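Local coordinates for protein diol-dehydratase (Roseburia inulinivorans, PDB 5I2A) that probably dehydrates 1,2-propanediol without vitamin B12, as a diol dehydratase of the glycyl radical enzyme family, at residues R668-E679 with A742-S750; D452-E463 with V696-G707. All coordinates share one frame; numbering follows the deposited sequence.

Contact 1 (R668-E679 with A742-S750); sequences REAAYFYTRPLE and AKLDHAIAS
Tyr672 reaches Asp745 with its hydroxyl, OH donating to OD2 over 2.6 Å on the anti lone pair of that oxygen, while ring and carboxylate planes stand 83° apart. One turn earlier, the Arg668 chain is extended as far as NE, which puts NH1 2.8 Å from Lys743 O, nearly in the guanidinium plane but above the plane of the carbonyl. Ile748 supplies the apolar half: its CD1 lies at the edge of the Tyr672 ring and 3.7 Å from Arg676 CG, and its CG2 packs on Thr675. Water 1, over one face of the Tyr672 ring, joins Arg668 O to Asp745 N; two further waters link Thr675 to Asp745 O and Ile748 O. Behind this shell, Asp745 OD1 takes the backbone N of Ile748 in an Asx motif (3.1 Å). With an alanine at Asp745, the Tyr672 hydroxyl would probably lose its acceptor and the turn before Ile748 would be freer to move. Glu679 and the carbonyl of Ile748 share Arg423. The loop between helix 734-741 and strand 756-759 thus lies along helix 661-678, whose Ala670 and Ala671 pack on helix 558-574 and whose Phe673 and Tyr674 touch helix 489-521.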
loop_
_atom_site.group_PDB
_atom_site.type_symbol
_atom_site.label_atom_id
_atom_site.label_comp_id
_atom_site.label_asym_id
_atom_site.label_seq_id
_atom_site.Cartn_x
_atom_site.Cartn_y
_atom_site.Cartn_z
ATOM N N ARG A 668 19.236 13.714 35.601
ATOM C CA ARG A 668 18.392 12.523 35.596
ATOM C C ARG A 668 16.953 12.894 35.259
ATOM O O ARG A 668 16.312 12.261 34.422
ATOM C CB ARG A 668 18.445 11.808 36.954
ATOM C CG ARG A 668 17.547 10.556 37.072
ATOM C CD ARG A 668 17.640 9.935 38.483
ATOM N NE ARG A 668 16.796 8.750 38.673
ATOM C CZ ARG A 668 17.138 7.507 38.338
ATOM N NH1 ARG A 668 18.309 7.259 37.755
ATOM N NH2 ARG A 668 16.301 6.499 38.567
ATOM N N GLU A 669 16.454 13.926 35.923
ATOM C CA GLU A 669 15.075 14.367 35.740
ATOM C C GLU A 669 14.844 14.874 34.312
ATOM O O GLU A 669 13.828 14.570 33.690
ATOM C CB GLU A 669 14.731 15.450 36.778
ATOM C CG GLU A 669 13.260 15.768 36.927
ATOM C CD GLU A 669 12.971 16.783 38.043
ATOM O OE1 GLU A 669 13.853 17.033 38.896
ATOM O OE2 GLU A 669 11.849 17.332 38.064
ATOM N N ALA A 670 15.797 15.626 33.784
ATOM C CA ALA A 670 15.659 16.174 32.442
ATOM C C ALA A 670 15.728 15.078 31.379
ATOM O O ALA A 670 15.016 15.143 30.384
ATOM C CB ALA A 670 16.723 17.219 32.181
ATOM N N ALA A 671 16.605 14.097 31.577
ATOM C CA ALA A 671 16.682 12.958 30.670
ATOM C C ALA A 671 15.311 12.268 30.571
ATOM O O ALA A 671 14.867 11.914 29.476
ATOM C CB ALA A 671 17.744 11.980 31.122
ATOM N N TYR A 672 14.632 12.124 31.710
ATOM C CA TYR A 672 13.312 11.507 31.727
ATOM C C TYR A 672 12.281 12.282 30.905
ATOM O O TYR A 672 11.362 11.682 30.371
ATOM C CB TYR A 672 12.800 11.365 33.158
ATOM C CG TYR A 672 13.205 10.086 33.861
ATOM C CD1 TYR A 672 13.181 8.861 33.204
ATOM C CD2 TYR A 672 13.600 10.110 35.192
ATOM C CE1 TYR A 672 13.533 7.692 33.867
ATOM C CE2 TYR A 672 13.965 8.947 35.859
ATOM C CZ TYR A 672 13.930 7.751 35.203
ATOM O OH TYR A 672 14.295 6.614 35.881
ATOM N N PHE A 673 12.428 13.603 30.804
ATOM C CA PHE A 673 11.518 14.407 29.972
ATOM C C PHE A 673 11.613 14.003 28.495
ATOM O O PHE A 673 10.734 14.334 27.683
ATOM C CB PHE A 673 11.813 15.912 30.119
ATOM C CG PHE A 673 11.344 16.504 31.419
ATOM C CD1 PHE A 673 10.643 15.737 32.335
ATOM C CD2 PHE A 673 11.585 17.832 31.712
ATOM C CE1 PHE A 673 10.192 16.284 33.538
ATOM C CE2 PHE A 673 11.138 18.390 32.906
ATOM C CZ PHE A 673 10.446 17.610 33.820
ATOM N N TYR A 674 12.696 13.311 28.149
ATOM C CA TYR A 674 12.880 12.810 26.792
ATOM C C TYR A 674 12.590 11.311 26.713
ATOM O O TYR A 674 11.854 10.870 25.840
ATOM C CB TYR A 674 14.301 13.095 26.293
ATOM C CG TYR A 674 14.560 12.630 24.872
ATOM C CD1 TYR A 674 14.060 13.338 23.788
ATOM C CD2 TYR A 674 15.312 11.489 24.614
ATOM C CE1 TYR A 674 14.299 12.917 22.488
ATOM C CE2 TYR A 674 15.564 11.066 23.311
ATOM C CZ TYR A 674 15.056 11.783 22.258
ATOM O OH TYR A 674 15.287 11.364 20.972
ATOM N N THR A 675 13.145 10.536 27.643
ATOM C CA THR A 675 13.083 9.078 27.541
ATOM C C THR A 675 11.738 8.474 27.951
ATOM O O THR A 675 11.348 7.452 27.422
ATOM C CB THR A 675 14.192 8.408 28.377
ATOM O OG1 THR A 675 14.060 8.790 29.750
ATOM C CG2 THR A 675 15.583 8.822 27.857
ATOM N N ARG A 676 11.032 9.085 28.894
ATOM C CA ARG A 676 9.773 8.509 29.337
ATOM C C ARG A 676 8.639 8.715 28.335
ATOM O O ARG A 676 7.919 7.766 28.047
ATOM C CB ARG A 676 9.372 9.049 30.702
ATOM C CG ARG A 676 9.294 7.949 31.727
ATOM C CD ARG A 676 9.014 8.467 33.105
ATOM N NE ARG A 676 9.739 7.677 34.089
ATOM C CZ ARG A 676 10.246 8.180 35.205
ATOM N NH1 ARG A 676 10.098 9.470 35.476
ATOM N NH2 ARG A 676 10.887 7.388 36.052
ATOM N N PRO A 677 8.475 9.935 27.804
ATOM C CA PRO A 677 7.419 10.053 26.794
ATOM C C PRO A 677 7.660 9.144 25.587
ATOM O O PRO A 677 6.716 8.533 25.077
ATOM C CB PRO A 677 7.485 11.529 26.388
ATOM C CG PRO A 677 8.029 12.218 27.589
ATOM C CD PRO A 677 9.054 11.251 28.141
ATOM N N LEU A 678 8.910 9.030 25.154
ATOM C CA LEU A 678 9.184 8.283 23.933
ATOM C C LEU A 678 8.726 6.824 24.008
ATOM O O LEU A 678 8.202 6.311 23.025
ATOM C CB LEU A 678 10.667 8.345 23.582
ATOM C CG LEU A 678 10.971 9.510 22.638
ATOM C CD1 LEU A 678 12.468 9.702 22.569
ATOM C CD2 LEU A 678 10.373 9.281 21.232
ATOM N N GLU A 679 8.896 6.170 25.162
ATOM C CA GLU A 679 8.562 4.740 25.257
ATOM C C GLU A 679 7.054 4.473 25.144
ATOM O O GLU A 679 6.649 3.327 25.081
ATOM C CB GLU A 679 9.091 4.125 26.557
ATOM C CG GLU A 679 8.382 4.625 27.823
ATOM C CD GLU A 679 8.868 3.945 29.114
ATOM O OE1 GLU A 679 8.361 4.311 30.189
ATOM O OE2 GLU A 679 9.741 3.055 29.059
ATOM N N ALA A 742 26.363 7.868 35.717
ATOM C CA ALA A 742 25.592 6.695 36.137
ATOM C C ALA A 742 24.321 7.044 36.911
ATOM O O ALA A 742 23.527 6.163 37.172
ATOM C CB ALA A 742 26.439 5.766 36.965
ATOM N N LYS A 743 24.117 8.309 37.268
ATOM C CA LYS A 743 22.865 8.694 37.937
ATOM C C LYS A 743 21.687 8.830 36.959
ATOM O O LYS A 743 20.530 8.885 37.372
ATOM C CB LYS A 743 23.052 9.993 38.722
ATOM C CG LYS A 743 24.048 9.838 39.890
ATOM C CD LYS A 743 24.452 11.175 40.495
ATOM C CE LYS A 743 25.559 10.993 41.531
ATOM N NZ LYS A 743 26.120 12.298 41.991
ATOM N N LEU A 744 21.984 8.880 35.667
ATOM C CA LEU A 744 20.932 8.848 34.661
ATOM C C LEU A 744 20.284 7.466 34.641
ATOM O O LEU A 744 20.926 6.472 35.003
ATOM C CB LEU A 744 21.486 9.161 33.276
ATOM C CG LEU A 744 22.233 10.468 33.044
ATOM C CD1 LEU A 744 22.632 10.538 31.596
ATOM C CD2 LEU A 744 21.343 11.643 33.418
ATOM N N ASP A 745 19.039 7.392 34.188
ATOM C CA ASP A 745 18.444 6.086 33.898
ATOM C C ASP A 745 18.833 5.663 32.481
ATOM O O ASP A 745 18.237 6.124 31.515
ATOM C CB ASP A 745 16.922 6.125 34.042
ATOM C CG ASP A 745 16.277 4.749 33.914
ATOM O OD1 ASP A 745 16.873 3.839 33.306
ATOM O OD2 ASP A 745 15.155 4.586 34.419
ATOM N N HIS A 746 19.812 4.775 32.361
ATOM C CA HIS A 746 20.276 4.353 31.044
ATOM C C HIS A 746 19.392 3.298 30.413
ATOM O O HIS A 746 19.220 3.285 29.191
ATOM C CB HIS A 746 21.703 3.818 31.123
ATOM C CG HIS A 746 22.715 4.860 31.475
ATOM N ND1 HIS A 746 23.594 5.381 30.552
ATOM C CD2 HIS A 746 22.977 5.488 32.647
ATOM C CE1 HIS A 746 24.356 6.285 31.139
ATOM N NE2 HIS A 746 24.002 6.369 32.409
ATOM N N ALA A 747 18.858 2.407 31.246
ATOM C CA ALA A 747 18.101 1.254 30.770
ATOM C C ALA A 747 16.822 1.662 30.041
ATOM O O ALA A 747 16.440 1.022 29.078
ATOM C CB ALA A 747 17.767 0.318 31.931
ATOM N N ILE A 748 16.176 2.735 30.487
ATOM C CA ILE A 748 14.975 3.205 29.802
ATOM C C ILE A 748 15.320 3.740 28.404
ATOM O O ILE A 748 14.499 3.658 27.499
ATOM C CB ILE A 748 14.215 4.269 30.632
ATOM C CG1 ILE A 748 12.809 4.491 30.072
ATOM C CG2 ILE A 748 14.977 5.596 30.753
ATOM C CD1 ILE A 748 11.969 5.447 30.956
ATOM N N ALA A 749 16.544 4.237 28.227
ATOM C CA ALA A 749 17.027 4.622 26.899
ATOM C C ALA A 749 17.584 3.401 26.177
ATOM O O ALA A 749 18.786 3.311 25.911
ATOM C CB ALA A 749 18.089 5.703 26.999
ATOM N N SER A 750 16.696 2.479 25.834
ATOM C CA SER A 750 17.111 1.154 25.419
ATOM C C SER A 750 17.534 1.117 23.954
ATOM O O SER A 750 17.921 0.071 23.454
ATOM C CB SER A 750 15.993 0.145 25.698
ATOM O OG SER A 750 14.750 0.615 25.228
HETATM O O HOH W 1 16.772 9.583 33.899
HETATM O O HOH W 2 16.476 8.543 31.021
HETATM O O HOH W 3 12.714 5.461 25.940
#

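Contact 2 (D452-E463 with V696-G707); sequences DAAFFNMCRPLE and VSANVPLGAQTG. With EDO (1,2-ethanediol), chain C.
Asn457 holds its CG anti to the backbone N (chi1 -171°), which carries the amide across to Thr706; the hydroxyl of Thr706 in turn stands anti to its own carbonyl carbon (chi1 -53°), facing that amide. Asn457 ND2 donates to Thr706 OG1 over 2.8 Å, slightly tilted from the amide plane, and that hydroxyl donates to Leu702 O. The same carbonyl also accepts from Gln705 N, the two donors arriving from opposite faces of its plane. A second donation from ND2 goes to water 4, itself bonded to Gln705 OE1, while OD1 caps the following helix through Cys459 N at 2.9 Å. The buried amide is thus gripped at both ends and its rotation fixed.

Farther along the chain, the carboxylate of Glu463 receives Gly707 N in two weak bonds. OE1 also takes Arg460 NE (3.1 Å) and, more weakly, NH2 in a salt bridge, and Gln705 O lies over one face of that guanidinium, whose NH1 is held by His151 O. At the other end, Phe455 CD2 lies 3.6 Å from Ala698 CB, and CZ meets Val696 CG2, with Leu702 CD2 near Phe455 CB.

Beyond Phe455, Asp452 OD2 accepts from 1,2-ethanediol O2 at 2.6 Å. Glu440, His166, His283 and Ser284 also bind this diol, probably a crystallisation additive. Strand 454-457, paired with strand 548-556, and helix 699-703 pack together beside the pocket that holds it, probably where substrate binds, consistent with the barrel interior of a glycyl radical enzyme.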
loop_
_atom_site.group_PDB
_atom_site.type_symbol
_atom_site.label_atom_id
_atom_site.label_comp_id
_atom_site.label_asym_id
_atom_site.label_seq_id
_atom_site.Cartn_x
_atom_site.Cartn_y
_atom_site.Cartn_z
ATOM N N ASP A 452 18.641 4.609 14.289
ATOM C CA ASP A 452 19.021 6.021 14.273
ATOM C C ASP A 452 18.024 6.853 13.457
ATOM O O ASP A 452 18.356 7.395 12.405
ATOM C CB ASP A 452 20.433 6.199 13.732
ATOM C CG ASP A 452 20.999 7.591 14.029
ATOM O OD1 ASP A 452 20.348 8.378 14.753
ATOM O OD2 ASP A 452 22.100 7.892 13.544
ATOM N N ALA A 453 16.807 6.956 13.980
ATOM C CA ALA A 453 15.670 7.489 13.231
ATOM C C ALA A 453 15.646 9.012 13.148
ATOM O O ALA A 453 15.044 9.561 12.230
ATOM C CB ALA A 453 14.355 6.983 13.845
ATOM N N ALA A 454 16.282 9.679 14.110
ATOM C CA ALA A 454 16.307 11.144 14.156
ATOM C C ALA A 454 17.272 11.651 15.207
ATOM O O ALA A 454 17.667 10.927 16.131
ATOM C CB ALA A 454 14.885 11.737 14.433
ATOM N N PHE A 455 17.641 12.913 15.042
ATOM C CA PHE A 455 18.422 13.645 16.018
ATOM C C PHE A 455 17.517 14.714 16.637
ATOM O O PHE A 455 16.965 15.551 15.915
ATOM C CB PHE A 455 19.635 14.302 15.355
ATOM C CG PHE A 455 20.628 13.333 14.747
ATOM C CD1 PHE A 455 20.856 12.091 15.308
ATOM C CD2 PHE A 455 21.362 13.700 13.622
ATOM C CE1 PHE A 455 21.794 11.216 14.761
ATOM C CE2 PHE A 455 22.298 12.828 13.058
ATOM C CZ PHE A 455 22.512 11.586 13.629
ATOM N N PHE A 456 17.376 14.694 17.957
ATOM C CA PHE A 456 16.519 15.638 18.663
ATOM C C PHE A 456 17.353 16.528 19.577
ATOM O O PHE A 456 18.074 16.032 20.447
ATOM C CB PHE A 456 15.457 14.892 19.485
ATOM C CG PHE A 456 14.446 15.790 20.168
ATOM C CD1 PHE A 456 14.729 16.386 21.396
ATOM C CD2 PHE A 456 13.197 16.007 19.596
ATOM C CE1 PHE A 456 13.778 17.187 22.039
ATOM C CE2 PHE A 456 12.238 16.814 20.231
ATOM C CZ PHE A 456 12.532 17.402 21.453
ATOM N N ASN A 457 17.222 17.839 19.396
ATOM C CA ASN A 457 17.989 18.804 20.182
ATOM C C ASN A 457 17.224 19.189 21.452
ATOM O O ASN A 457 16.289 19.979 21.391
ATOM C CB ASN A 457 18.294 20.051 19.330
ATOM C CG ASN A 457 19.267 21.012 20.010
ATOM O OD1 ASN A 457 19.396 21.023 21.233
ATOM N ND2 ASN A 457 19.967 21.814 19.205
ATOM N N MET A 458 17.631 18.644 22.593
ATOM C CA MET A 458 16.919 18.904 23.843
ATOM C C MET A 458 17.110 20.345 24.322
ATOM O O MET A 458 16.368 20.800 25.180
ATOM C CB MET A 458 17.357 17.924 24.950
ATOM C CG MET A 458 17.173 16.436 24.591
ATOM S SD MET A 458 17.882 15.314 25.821
ATOM C CE MET A 458 17.079 15.916 27.289
ATOM N N CYS A 459 18.079 21.065 23.763
ATOM C CA CYS A 459 18.246 22.477 24.110
ATOM C C CYS A 459 17.232 23.410 23.429
ATOM O O CYS A 459 16.980 24.515 23.918
ATOM C CB CYS A 459 19.665 22.952 23.758
ATOM S SG CYS A 459 20.958 22.191 24.730
ATOM N N ARG A 460 16.683 23.009 22.284
ATOM C CA ARG A 460 15.784 23.932 21.593
ATOM C C ARG A 460 14.461 24.136 22.369
ATOM O O ARG A 460 14.017 25.273 22.496
ATOM C CB ARG A 460 15.543 23.486 20.151
ATOM C CG ARG A 460 16.804 23.611 19.265
ATOM C CD ARG A 460 16.633 24.689 18.166
ATOM N NE ARG A 460 16.606 26.001 18.764
ATOM C CZ ARG A 460 15.983 27.073 18.298
ATOM N NH1 ARG A 460 15.287 27.054 17.166
ATOM N NH2 ARG A 460 16.073 28.189 19.002
ATOM N N PRO A 461 13.854 23.055 22.917
ATOM C CA PRO A 461 12.708 23.280 23.806
ATOM C C PRO A 461 13.041 24.145 25.019
ATOM O O PRO A 461 12.158 24.855 25.496
ATOM C CB PRO A 461 12.325 21.858 24.247
ATOM C CG PRO A 461 12.699 21.022 23.075
ATOM C CD PRO A 461 14.039 21.616 22.661
ATOM N N LEU A 462 14.285 24.100 25.494
ATOM C CA LEU A 462 14.699 24.964 26.600
ATOM C C LEU A 462 14.700 26.435 26.161
ATOM O O LEU A 462 14.191 27.300 26.862
ATOM C CB LEU A 462 16.089 24.571 27.122
ATOM C CG LEU A 462 16.647 25.460 28.242
ATOM C CD1 LEU A 462 15.784 25.369 29.497
ATOM C CD2 LEU A 462 18.090 25.077 28.562
ATOM N N GLU A 463 15.273 26.706 25.000
ATOM C CA GLU A 463 15.227 28.051 24.434
ATOM C C GLU A 463 13.788 28.536 24.260
ATOM O O GLU A 463 13.507 29.712 24.461
ATOM C CB GLU A 463 15.953 28.104 23.099
ATOM C CG GLU A 463 17.458 27.977 23.216
ATOM C CD GLU A 463 18.157 28.271 21.902
ATOM O OE1 GLU A 463 18.201 27.384 21.025
ATOM O OE2 GLU A 463 18.642 29.399 21.736
ATOM N N VAL A 696 26.502 10.785 17.301
ATOM C CA VAL A 696 27.294 10.625 16.078
ATOM C C VAL A 696 28.209 11.859 16.002
ATOM O O VAL A 696 28.862 12.158 16.991
ATOM C CB VAL A 696 26.436 10.440 14.819
ATOM C CG1 VAL A 696 27.271 9.758 13.719
ATOM C CG2 VAL A 696 25.222 9.562 15.139
ATOM N N SER A 697 28.243 12.606 14.898
ATOM C CA SER A 697 29.018 13.849 14.931
ATOM C C SER A 697 28.095 15.074 14.912
ATOM O O SER A 697 28.545 16.202 14.710
ATOM C CB SER A 697 30.021 13.917 13.763
ATOM O OG SER A 697 29.393 14.088 12.501
ATOM N N ALA A 698 26.812 14.843 15.167
ATOM C CA ALA A 698 25.780 15.858 14.952
ATOM C C ALA A 698 25.637 16.865 16.079
ATOM O O ALA A 698 24.859 17.819 15.962
ATOM C CB ALA A 698 24.431 15.181 14.697
ATOM N N ASN A 699 26.378 16.671 17.170
ATOM C CA ASN A 699 26.330 17.627 18.261
ATOM C C ASN A 699 26.962 18.954 17.821
ATOM O O ASN A 699 26.614 19.998 18.336
ATOM C CB ASN A 699 27.027 17.091 19.508
ATOM C CG ASN A 699 28.506 16.827 19.274
ATOM O OD1 ASN A 699 28.879 16.110 18.356
ATOM N ND2 ASN A 699 29.347 17.437 20.085
ATOM N N VAL A 700 27.853 18.907 16.838
ATOM C CA VAL A 700 28.434 20.142 16.302
ATOM C C VAL A 700 27.408 20.929 15.447
ATOM O O VAL A 700 27.104 22.061 15.785
ATOM C CB VAL A 700 29.728 19.833 15.513
ATOM C CG1 VAL A 700 30.228 21.067 14.776
ATOM C CG2 VAL A 700 30.779 19.268 16.476
ATOM N N PRO A 701 26.828 20.325 14.381
ATOM C CA PRO A 701 25.803 21.131 13.695
ATOM C C PRO A 701 24.549 21.445 14.533
ATOM O O PRO A 701 23.973 22.512 14.334
ATOM C CB PRO A 701 25.430 20.276 12.472
ATOM C CG PRO A 701 25.850 18.871 12.826
ATOM C CD PRO A 701 27.101 19.064 13.660
ATOM N N LEU A 702 24.139 20.574 15.452
ATOM C CA LEU A 702 22.966 20.909 16.262
ATOM C C LEU A 702 23.281 22.086 17.179
ATOM O O LEU A 702 22.459 22.992 17.347
ATOM C CB LEU A 702 22.475 19.705 17.076
ATOM C CG LEU A 702 21.317 18.921 16.439
ATOM C CD1 LEU A 702 21.676 18.411 15.040
ATOM C CD2 LEU A 702 20.875 17.756 17.348
ATOM N N GLY A 703 24.478 22.086 17.752
ATOM C CA GLY A 703 24.919 23.215 18.551
ATOM C C GLY A 703 24.971 24.524 17.762
ATOM O O GLY A 703 24.695 25.596 18.303
ATOM N N ALA A 704 25.315 24.429 16.482
ATOM C CA ALA A 704 25.347 25.596 15.609
ATOM C C ALA A 704 23.945 26.183 15.400
ATOM O O ALA A 704 23.811 27.306 14.947
ATOM C CB ALA A 704 25.987 25.241 14.260
ATOM N N GLN A 705 22.908 25.425 15.752
ATOM C CA GLN A 705 21.525 25.862 15.571
ATOM C C GLN A 705 20.932 26.328 16.887
ATOM O O GLN A 705 19.746 26.617 16.996
ATOM C CB GLN A 705 20.679 24.725 14.982
ATOM C CG GLN A 705 21.081 24.376 13.559
ATOM C CD GLN A 705 20.525 23.042 13.106
ATOM O OE1 GLN A 705 20.129 22.208 13.916
ATOM N NE2 GLN A 705 20.478 22.847 11.807
ATOM N N THR A 706 21.783 26.383 17.893
ATOM C CA THR A 706 21.345 26.611 19.252
ATOM C C THR A 706 21.954 27.895 19.770
ATOM O O THR A 706 23.176 28.055 19.721
ATOM C CB THR A 706 21.764 25.441 20.154
ATOM O OG1 THR A 706 21.293 24.218 19.574
ATOM C CG2 THR A 706 21.232 25.607 21.568
ATOM N N GLY A 707 21.120 28.800 20.269
ATOM C CA GLY A 707 21.634 29.998 20.921
ATOM C C GLY A 707 22.410 29.695 22.201
ATOM O O GLY A 707 22.560 28.536 22.616
HETATM C C1 EDO C . 24.208 5.036 14.286
HETATM O O1 EDO C . 23.681 3.734 14.042
HETATM C C2 EDO C . 24.502 5.676 12.925
HETATM O O2 EDO C . 23.294 5.969 12.194
HETATM O O HOH W 4 19.099 21.730 16.422
#

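Contact 2 is the more deeply buried of the two, whereas contact 1 is partly open at Arg668 and Arg676. Their centres lie about 17 Å apart, and they meet where Tyr674 CE1 packs on Phe456 CD1 at 3.7 Å and the methyl of Met458 touches Ala670 and Tyr674. Helices 489-521 and 558-574 touch both. Bridging waters do much of the joining in contact 1, with a tyrosine-carboxylate bond and an arginine on a backbone carbonyl. In contact 2 a buried amide bonded to a hydroxyl ties the strand to the turn that follows helix 699-703, beside packing of one phenylalanine on aliphatic groups. Contact 1 joins a pyruvate formate lyase-like segment to a glycine radical one; both segments of contact 2 belong to the former.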